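Local coordinates for protein cysteine synthase (Fusobacterium nucleatum subsp. nucleatum strain ATCC 25586, PDB 5XEM) that probably makes L-cysteine from O-acetyl-L-serine and hydrogen sulfide with pyridoxal 5'-phosphate as cofactor, and also releases hydrogen sulfide from cysteine, at residues D26-G38 / S282-S296. Residues are numbered along the deposited sequence; the frame is centred on the assembly and turned at random.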
ATOM      1  N   ASP A  26      -4.551  -4.285  24.373  1.00 25.49           N
ATOM      2  CA  ASP A  26      -5.403  -5.135  25.216  1.00 27.26           C
ATOM      3  C   ASP A  26      -6.738  -5.329  24.533  1.00 24.66           C
ATOM      4  O   ASP A  26      -7.389  -4.359  24.196  1.00 27.71           O
ATOM      5  CB  ASP A  26      -5.626  -4.499  26.595  1.00 28.62           C
ATOM      6  CG  ASP A  26      -6.318  -5.447  27.577  1.00 31.04           C
ATOM      7  OD1 ASP A  26      -6.568  -6.612  27.213  1.00 31.21           O
ATOM      8  OD2 ASP A  26      -6.603  -5.014  28.712  1.00 34.37           O
ATOM      9  N   THR A  27      -7.153  -6.575  24.341  1.00 23.97           N
ATOM     10  CA  THR A  27      -8.432  -6.885  23.670  1.00 23.43           C
ATOM     11  C   THR A  27      -9.449  -7.593  24.612  1.00 24.96           C
ATOM     12  O   THR A  27     -10.457  -8.185  24.164  1.00 23.64           O
ATOM     13  CB  THR A  27      -8.194  -7.656  22.336  1.00 23.64           C
ATOM     14  OG1 THR A  27      -7.599  -8.940  22.581  1.00 21.94           O
ATOM     15  CG2 THR A  27      -7.260  -6.831  21.406  1.00 21.46           C
ATOM     16  N   PHE A  28      -9.169  -7.481  25.916  1.00 26.53           N
ATOM     17  CA  PHE A  28     -10.108  -7.840  26.988  1.00 26.98           C
ATOM     18  C   PHE A  28     -10.542  -9.291  26.952  1.00 27.00           C
ATOM     19  O   PHE A  28     -11.732  -9.601  27.105  1.00 26.58           O
ATOM     20  CB  PHE A  28     -11.316  -6.901  26.970  1.00 29.86           C
ATOM     21  CG  PHE A  28     -10.930  -5.453  26.907  1.00 32.05           C
ATOM     22  CD1 PHE A  28     -10.268  -4.858  27.969  1.00 34.16           C
ATOM     23  CD2 PHE A  28     -11.171  -4.701  25.758  1.00 34.14           C
ATOM     24  CE1 PHE A  28      -9.872  -3.525  27.902  1.00 36.41           C
ATOM     25  CE2 PHE A  28     -10.784  -3.371  25.689  1.00 32.88           C
ATOM     26  CZ  PHE A  28     -10.132  -2.784  26.755  1.00 34.26           C
ATOM     27  N   GLY A  29      -9.571 -10.177  26.756  1.00 25.99           N
ATOM     28  CA  GLY A  29      -9.823 -11.613  26.765  1.00 27.56           C
ATOM     29  C   GLY A  29     -10.642 -12.186  25.613  1.00 28.36           C
ATOM     30  O   GLY A  29     -11.156 -13.301  25.704  1.00 29.16           O
ATOM     31  N   ASN A  30     -10.768 -11.434  24.521  1.00 25.94           N
ATOM     32  CA  ASN A  30     -11.278 -11.983  23.263  1.00 25.14           C
ATOM     33  C   ASN A  30     -10.216 -11.799  22.201  1.00 25.07           C
ATOM     34  O   ASN A  30      -9.363 -10.961  22.358  1.00 25.86           O
ATOM     35  CB  ASN A  30     -12.548 -11.263  22.859  1.00 24.14           C
ATOM     36  CG  ASN A  30     -13.654 -11.435  23.880  1.00 24.69           C
ATOM     37  OD1 ASN A  30     -14.032 -12.573  24.204  1.00 25.52           O
ATOM     38  ND2 ASN A  30     -14.188 -10.318  24.383  1.00 23.34           N
ATOM     39  N   GLU A  31     -10.274 -12.580  21.128  1.00 25.55           N
ATOM     40  CA  GLU A  31      -9.302 -12.449  20.038  1.00 25.55           C
ATOM     41  C   GLU A  31      -9.880 -11.541  18.942  1.00 22.56           C
ATOM     42  O   GLU A  31     -10.989 -11.784  18.442  1.00 20.83           O
ATOM     43  CB  GLU A  31      -8.961 -13.822  19.482  1.00 27.87           C
ATOM     44  CG  GLU A  31      -8.359 -14.747  20.522  1.00 33.08           C
ATOM     45  CD  GLU A  31      -7.922 -16.074  19.946  1.00 35.89           C
ATOM     46  OE1 GLU A  31      -8.758 -16.786  19.353  1.00 40.01           O
ATOM     47  OE2 GLU A  31      -6.728 -16.408  20.082  1.00 42.31           O
ATOM     48  N   ILE A  32      -9.144 -10.485  18.595  1.00 20.71           N
ATOM     49  CA  ILE A  32      -9.547  -9.591  17.513  1.00 19.11           C
ATOM     50  C   ILE A  32      -8.583  -9.757  16.339  1.00 17.76           C
ATOM     51  O   ILE A  32      -7.371  -9.683  16.514  1.00 18.96           O
ATOM     52  CB  ILE A  32      -9.575  -8.113  17.932  1.00 19.18           C
ATOM     53  CG1 ILE A  32     -10.498  -7.908  19.142  1.00 19.74           C
ATOM     54  CG2 ILE A  32     -10.062  -7.255  16.755  1.00 17.48           C
ATOM     55  CD1 ILE A  32     -10.662  -6.463  19.584  1.00 18.53           C
ATOM     56  N   TYR A  33      -9.155 -10.034  15.175  1.00 16.87           N
ATOM     57  CA  TYR A  33      -8.417 -10.172  13.909  1.00 16.62           C
ATOM     58  C   TYR A  33      -8.837  -9.027  12.998  1.00 14.72           C
ATOM     59  O   TYR A  33     -10.033  -8.753  12.874  1.00 15.34           O
ATOM     60  CB  TYR A  33      -8.788 -11.482  13.228  1.00 17.85           C
ATOM     61  CG  TYR A  33      -8.384 -12.699  14.016  1.00 19.58           C
ATOM     62  CD1 TYR A  33      -7.109 -13.247  13.878  1.00 20.60           C
ATOM     63  CD2 TYR A  33      -9.270 -13.309  14.898  1.00 20.90           C
ATOM     64  CE1 TYR A  33      -6.725 -14.356  14.610  1.00 23.23           C
ATOM     65  CE2 TYR A  33      -8.901 -14.432  15.624  1.00 22.10           C
ATOM     66  CZ  TYR A  33      -7.630 -14.938  15.480  1.00 22.53           C
ATOM     67  OH  TYR A  33      -7.255 -16.051  16.196  1.00 27.94           O
ATOM     68  N   VAL A  34      -7.877  -8.376  12.352  1.00 12.70           N
ATOM     69  CA  VAL A  34      -8.184  -7.272  11.454  1.00 11.98           C
ATOM     70  C   VAL A  34      -7.946  -7.775  10.030  1.00 11.92           C
ATOM     71  O   VAL A  34      -6.886  -8.313   9.721  1.00 12.42           O
ATOM     72  CB  VAL A  34      -7.316  -6.044  11.771  1.00 12.09           C
ATOM     73  CG1 VAL A  34      -7.593  -4.891  10.812  1.00 12.40           C
ATOM     74  CG2 VAL A  34      -7.537  -5.602  13.223  1.00 12.31           C
ATOM     75  N   LYS A  35      -8.950  -7.618   9.182  1.00 11.54           N
ATOM     76  CA  LYS A  35      -8.824  -7.995   7.779  1.00 11.51           C
ATOM     77  C   LYS A  35      -8.351  -6.749   7.032  1.00 11.09           C
ATOM     78  O   LYS A  35      -9.058  -5.733   7.002  1.00 10.06           O
ATOM     79  CB  LYS A  35     -10.130  -8.518   7.225  1.00 12.33           C
ATOM     80  CG  LYS A  35      -9.930  -9.075   5.803  1.00 13.16           C
ATOM     81  CD  LYS A  35     -10.983 -10.057   5.377  1.00 14.81           C
ATOM     82  CE  LYS A  35     -10.815 -10.541   3.952  1.00 13.82           C
ATOM     83  NZ  LYS A  35      -9.612 -11.401   3.740  1.00 14.00           N
ATOM     84  N   LEU A  36      -7.134  -6.811   6.509  1.00 10.63           N
ATOM     85  CA  LEU A  36      -6.437  -5.615   6.001  1.00 10.82           C
ATOM     86  C   LEU A  36      -6.738  -5.376   4.534  1.00 10.03           C
ATOM     87  O   LEU A  36      -6.007  -5.826   3.666  1.00  9.91           O
ATOM     88  CB  LEU A  36      -4.946  -5.733   6.224  1.00 11.34           C
ATOM     89  CG  LEU A  36      -4.472  -5.810   7.695  1.00 12.60           C
ATOM     90  CD1 LEU A  36      -2.953  -6.105   7.752  1.00 13.34           C
ATOM     91  CD2 LEU A  36      -4.838  -4.533   8.438  1.00 12.19           C
ATOM     92  N   GLU A  37      -7.841  -4.679   4.255  1.00 10.85           N
ATOM     93  CA  GLU A  37      -8.223  -4.420   2.864  1.00 10.54           C
ATOM     94  C   GLU A  37      -7.329  -3.352   2.218  1.00 10.77           C
ATOM     95  O   GLU A  37      -7.355  -3.145   1.013  1.00  9.74           O
ATOM     96  CB  GLU A  37      -9.693  -4.049   2.765  1.00 11.16           C
ATOM     97  CG  GLU A  37     -10.589  -5.195   3.204  1.00 11.98           C
ATOM     98  CD  GLU A  37     -10.612  -6.297   2.165  1.00 12.58           C
ATOM     99  OE1 GLU A  37     -10.940  -5.989   0.998  1.00 13.75           O
ATOM    100  OE2 GLU A  37     -10.308  -7.457   2.513  1.00 14.47           O
ATOM    101  N   GLY A  38      -6.513  -2.697   3.030  1.00 10.89           N
ATOM    102  CA  GLY A  38      -5.457  -1.863   2.507  1.00 11.29           C
ATOM    103  C   GLY A  38      -4.392  -2.612   1.727  1.00 12.00           C
ATOM    104  O   GLY A  38      -3.620  -1.994   1.030  1.00 13.44           O
ATOM    105  N   SER A 282     -15.827  -5.665  22.638  1.00 27.04           N
ATOM    106  CA  SER A 282     -15.076  -6.734  23.277  1.00 27.48           C
ATOM    107  C   SER A 282     -14.943  -6.513  24.797  1.00 29.55           C
ATOM    108  O   SER A 282     -15.080  -7.458  25.571  1.00 30.19           O
ATOM    109  CB  SER A 282     -13.708  -6.885  22.640  1.00 27.08           C
ATOM    110  OG  SER A 282     -13.008  -7.976  23.193  1.00 26.52           O
ATOM    111  N   LYS A 283     -14.714  -5.277  25.217  1.00 30.23           N
ATOM    112  CA  LYS A 283     -14.767  -4.937  26.647  1.00 35.06           C
ATOM    113  C   LYS A 283     -16.160  -5.186  27.278  1.00 36.29           C
ATOM    114  O   LYS A 283     -16.241  -5.715  28.389  1.00 35.36           O
ATOM    115  CB  LYS A 283     -14.333  -3.498  26.893  1.00 37.42           C
ATOM    116  CG  LYS A 283     -14.165  -3.174  28.380  1.00 40.82           C
ATOM    117  CD  LYS A 283     -13.315  -1.929  28.612  1.00 42.29           C
ATOM    118  CE  LYS A 283     -12.739  -1.861  30.032  1.00 44.98           C
ATOM    119  NZ  LYS A 283     -13.661  -1.229  31.019  1.00 45.31           N
ATOM    120  N   GLU A 284     -17.243  -4.826  26.580  1.00 37.67           N
ATOM    121  CA  GLU A 284     -18.603  -5.144  27.066  1.00 39.53           C
ATOM    122  C   GLU A 284     -18.861  -6.650  27.137  1.00 40.15           C
ATOM    123  O   GLU A 284     -19.762  -7.089  27.845  1.00 37.47           O
ATOM    124  CB  GLU A 284     -19.696  -4.488  26.216  1.00 40.11           C
ATOM    125  CG  GLU A 284     -19.802  -2.985  26.394  1.00 43.66           C
ATOM    126  CD  GLU A 284     -21.150  -2.413  25.977  1.00 47.72           C
ATOM    127  OE1 GLU A 284     -21.854  -3.037  25.155  1.00 49.84           O
ATOM    128  OE2 GLU A 284     -21.507  -1.326  26.483  1.00 45.40           O
ATOM    129  N   ASN A 285     -18.084  -7.434  26.391  1.00 38.72           N
ATOM    130  CA  ASN A 285     -18.214  -8.884  26.377  1.00 36.02           C
ATOM    131  C   ASN A 285     -16.901  -9.547  26.734  1.00 33.33           C
ATOM    132  O   ASN A 285     -16.527 -10.579  26.157  1.00 34.66           O
ATOM    133  CB  ASN A 285     -18.692  -9.354  25.000  1.00 37.35           C
ATOM    134  CG  ASN A 285     -20.097  -8.900  24.689  1.00 38.20           C
ATOM    135  OD1 ASN A 285     -21.057  -9.637  24.912  1.00 40.68           O
ATOM    136  ND2 ASN A 285     -20.236  -7.671  24.208  1.00 37.18           N
ATOM    137  N   ALA A 286     -16.214  -8.959  27.706  1.00 32.26           N
ATOM    138  CA  ALA A 286     -14.862  -9.354  28.078  1.00 34.08           C
ATOM    139  C   ALA A 286     -14.756 -10.812  28.459  1.00 36.87           C
ATOM    140  O   ALA A 286     -15.701 -11.394  29.014  1.00 38.00           O
ATOM    141  CB  ALA A 286     -14.345  -8.495  29.217  1.00 32.23           C
ATOM    142  N   ASP A 287     -13.605 -11.394  28.136  1.00 36.58           N
ATOM    143  CA  ASP A 287     -13.245 -12.735  28.558  1.00 37.61           C
ATOM    144  C   ASP A 287     -14.303 -13.792  28.266  1.00 40.33           C
ATOM    145  O   ASP A 287     -14.735 -14.512  29.166  1.00 40.97           O
ATOM    146  CB  ASP A 287     -12.918 -12.706  30.043  1.00 39.43           C
ATOM    147  CG  ASP A 287     -11.831 -11.707  30.367  1.00 39.70           C
ATOM    148  OD1 ASP A 287     -10.650 -12.021  30.128  1.00 40.05           O
ATOM    149  OD2 ASP A 287     -12.161 -10.604  30.849  1.00 40.71           O
ATOM    150  N   LYS A 288     -14.719 -13.872  27.007  1.00 38.61           N
ATOM    151  CA  LYS A 288     -15.578 -14.946  26.529  1.00 37.58           C
ATOM    152  C   LYS A 288     -14.890 -15.742  25.432  1.00 35.52           C
ATOM    153  O   LYS A 288     -15.515 -16.614  24.830  1.00 38.10           O
ATOM    154  CB  LYS A 288     -16.887 -14.382  25.990  1.00 38.95           C
ATOM    155  CG  LYS A 288     -17.769 -13.698  27.014  1.00 42.50           C
ATOM    156  CD  LYS A 288     -19.052 -13.233  26.351  1.00 44.00           C
ATOM    157  CE  LYS A 288     -20.011 -12.584  27.340  1.00 47.31           C
ATOM    158  NZ  LYS A 288     -19.380 -11.431  28.049  1.00 49.59           N
ATOM    159  N   GLY A 289     -13.614 -15.438  25.165  1.00 32.56           N
ATOM    160  CA  GLY A 289     -12.854 -16.056  24.070  1.00 30.08           C
ATOM    161  C   GLY A 289     -13.454 -15.905  22.669  1.00 27.01           C
ATOM    162  O   GLY A 289     -13.233 -16.750  21.804  1.00 26.61           O
ATOM    163  N   LEU A 290     -14.199 -14.828  22.437  1.00 25.26           N
ATOM    164  CA  LEU A 290     -14.857 -14.603  21.148  1.00 23.95           C
ATOM    165  C   LEU A 290     -13.818 -14.348  20.056  1.00 23.20           C
ATOM    166  O   LEU A 290     -12.762 -13.775  20.312  1.00 24.34           O
ATOM    167  CB  LEU A 290     -15.801 -13.401  21.203  1.00 24.43           C
ATOM    168  CG  LEU A 290     -16.894 -13.410  22.269  1.00 23.47           C
ATOM    169  CD1 LEU A 290     -17.551 -12.036  22.357  1.00 22.62           C
ATOM    170  CD2 LEU A 290     -17.917 -14.492  21.987  1.00 22.37           C
ATOM    171  N   LYS A 291     -14.101 -14.816  18.853  1.00 22.64           N
ATOM    172  CA  LYS A 291     -13.247 -14.517  17.702  1.00 23.55           C
ATOM    173  C   LYS A 291     -13.963 -13.403  16.963  1.00 21.17           C
ATOM    174  O   LYS A 291     -15.088 -13.588  16.446  1.00 20.03           O
ATOM    175  CB  LYS A 291     -13.053 -15.749  16.843  1.00 26.72           C
ATOM    176  CG  LYS A 291     -12.185 -16.810  17.517  1.00 30.16           C
ATOM    177  CD  LYS A 291     -11.651 -17.815  16.510  1.00 32.70           C
ATOM    178  CE  LYS A 291     -10.971 -19.009  17.169  1.00 36.73           C
ATOM    179  NZ  LYS A 291      -9.513 -18.809  17.399  1.00 37.62           N
ATOM    180  N   ILE A 292     -13.335 -12.231  16.974  1.00 20.11           N
ATOM    181  CA  ILE A 292     -13.967 -11.005  16.484  1.00 18.26           C
ATOM    182  C   ILE A 292     -13.183 -10.564  15.259  1.00 18.04           C
ATOM    183  O   ILE A 292     -11.964 -10.417  15.341  1.00 18.72           O
ATOM    184  CB  ILE A 292     -13.932  -9.881  17.533  1.00 17.75           C
ATOM    185  CG1 ILE A 292     -14.585 -10.337  18.853  1.00 18.23           C
ATOM    186  CG2 ILE A 292     -14.610  -8.618  16.990  1.00 17.16           C
ATOM    187  CD1 ILE A 292     -14.712  -9.237  19.894  1.00 17.14           C
ATOM    188  N   VAL A 293     -13.871 -10.392  14.137  1.00 17.03           N
ATOM    189  CA  VAL A 293     -13.215  -9.896  12.905  1.00 15.91           C
ATOM    190  C   VAL A 293     -13.643  -8.471  12.649  1.00 15.37           C
ATOM    191  O   VAL A 293     -14.852  -8.154  12.695  1.00 14.71           O
ATOM    192  CB  VAL A 293     -13.536 -10.764  11.680  1.00 16.26           C
ATOM    193  CG1 VAL A 293     -12.910 -10.161  10.412  1.00 17.22           C
ATOM    194  CG2 VAL A 293     -13.032 -12.196  11.876  1.00 16.32           C
ATOM    195  N   VAL A 294     -12.648  -7.603  12.425  1.00 13.68           N
ATOM    196  CA  VAL A 294     -12.855  -6.206  12.103  1.00 14.30           C
ATOM    197  C   VAL A 294     -12.356  -6.008  10.665  1.00 13.73           C
ATOM    198  O   VAL A 294     -11.232  -6.387  10.342  1.00 13.15           O
ATOM    199  CB  VAL A 294     -12.048  -5.300  13.058  1.00 15.23           C
ATOM    200  CG1 VAL A 294     -11.965  -3.848  12.570  1.00 16.51           C
ATOM    201  CG2 VAL A 294     -12.664  -5.382  14.447  1.00 16.61           C
ATOM    202  N   LEU A 295     -13.194  -5.439   9.812  1.00 13.35           N
ATOM    203  CA  LEU A 295     -12.770  -5.108   8.477  1.00 13.51           C
ATOM    204  C   LEU A 295     -12.076  -3.757   8.535  1.00 12.63           C
ATOM    205  O   LEU A 295     -12.677  -2.795   8.951  1.00 12.60           O
ATOM    206  CB  LEU A 295     -13.948  -5.061   7.515  1.00 14.66           C
ATOM    207  CG  LEU A 295     -13.543  -5.049   6.035  1.00 16.42           C
ATOM    208  CD1 LEU A 295     -13.172  -6.459   5.575  1.00 17.02           C
ATOM    209  CD2 LEU A 295     -14.618  -4.468   5.167  1.00 18.88           C
ATOM    210  N   SER A 296     -10.804  -3.720   8.140  1.00 11.81           N
ATOM    211  CA  SER A 296     -10.058  -2.476   7.911  1.00 11.02           C
ATOM    212  C   SER A 296     -10.231  -2.097   6.449  1.00 10.79           C
ATOM    213  O   SER A 296      -9.633  -2.740   5.562  1.00 10.10           O
ATOM    214  CB  SER A 296      -8.567  -2.644   8.200  1.00 10.52           C
ATOM    215  OG  SER A 296      -7.817  -1.515   7.739  1.00 10.64           O
TER
HETATM  216  O   HOH W   1      -6.050  -2.262   5.758  1.00 12.36           O
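Asn30 plugs its amide between the end of helix 269-284 and the loop that leads on to strand 291-296. Its ND2 spends both hydrogens in the amide plane, one on Ser282 OG and one on Asn285 O (2.9 Å, N-H...O 172°), while OD1 takes Lys288 N and Leu290 N (2.9 Å to the latter) from opposite faces of its plane. Four bonds thus fix the flip of this buried amide. Ser282 carries the link further: with OG anti to its backbone N (chi1 -176°), the hydroxyl gives its proton to Thr27 O at 2.7 Å and accepts from Asn30. Thr27 O also takes Asn30 N, closing the type I' turn from Thr27 to Asn30, and from within the turn Phe28 O accepts Asp287 N at 2.8 Å.

From here the chains run on as neighbouring parallel strands, 31-36 beside 291-296, within the mixed sheet of this fold-type II PLP enzyme. Backbone bonds alternate from Glu31 N to Leu290 O through to Glu37 N on Ser296 O, with Tyr33 N and Lys35 N reaching Ile292 O and Val294 O.

One charged pair sits on the sheet face of Tyr33 and Val293: the side chains of Glu31 and Lys291 lie side by side, pointing the same way, and Lys291 bends at its end so that NZ meets Glu31 OE1 in a salt bridge of 2.9 Å, nearly along the C-O bond.

On the other face, packed against helix 269-284, Ile32 CG2 touches Val294 CG2 at 4.0 Å, and Val34 CG1 rests on Ser296 CB at 3.6 Å. Lys283 lays CB over one face of the Phe28 ring, a CH-pi contact 3.9 Å from the centroid, and its CD follows toward CZ.

At the far end a water joins Gly38 N to Ser296 OG, which also bonds Thr271.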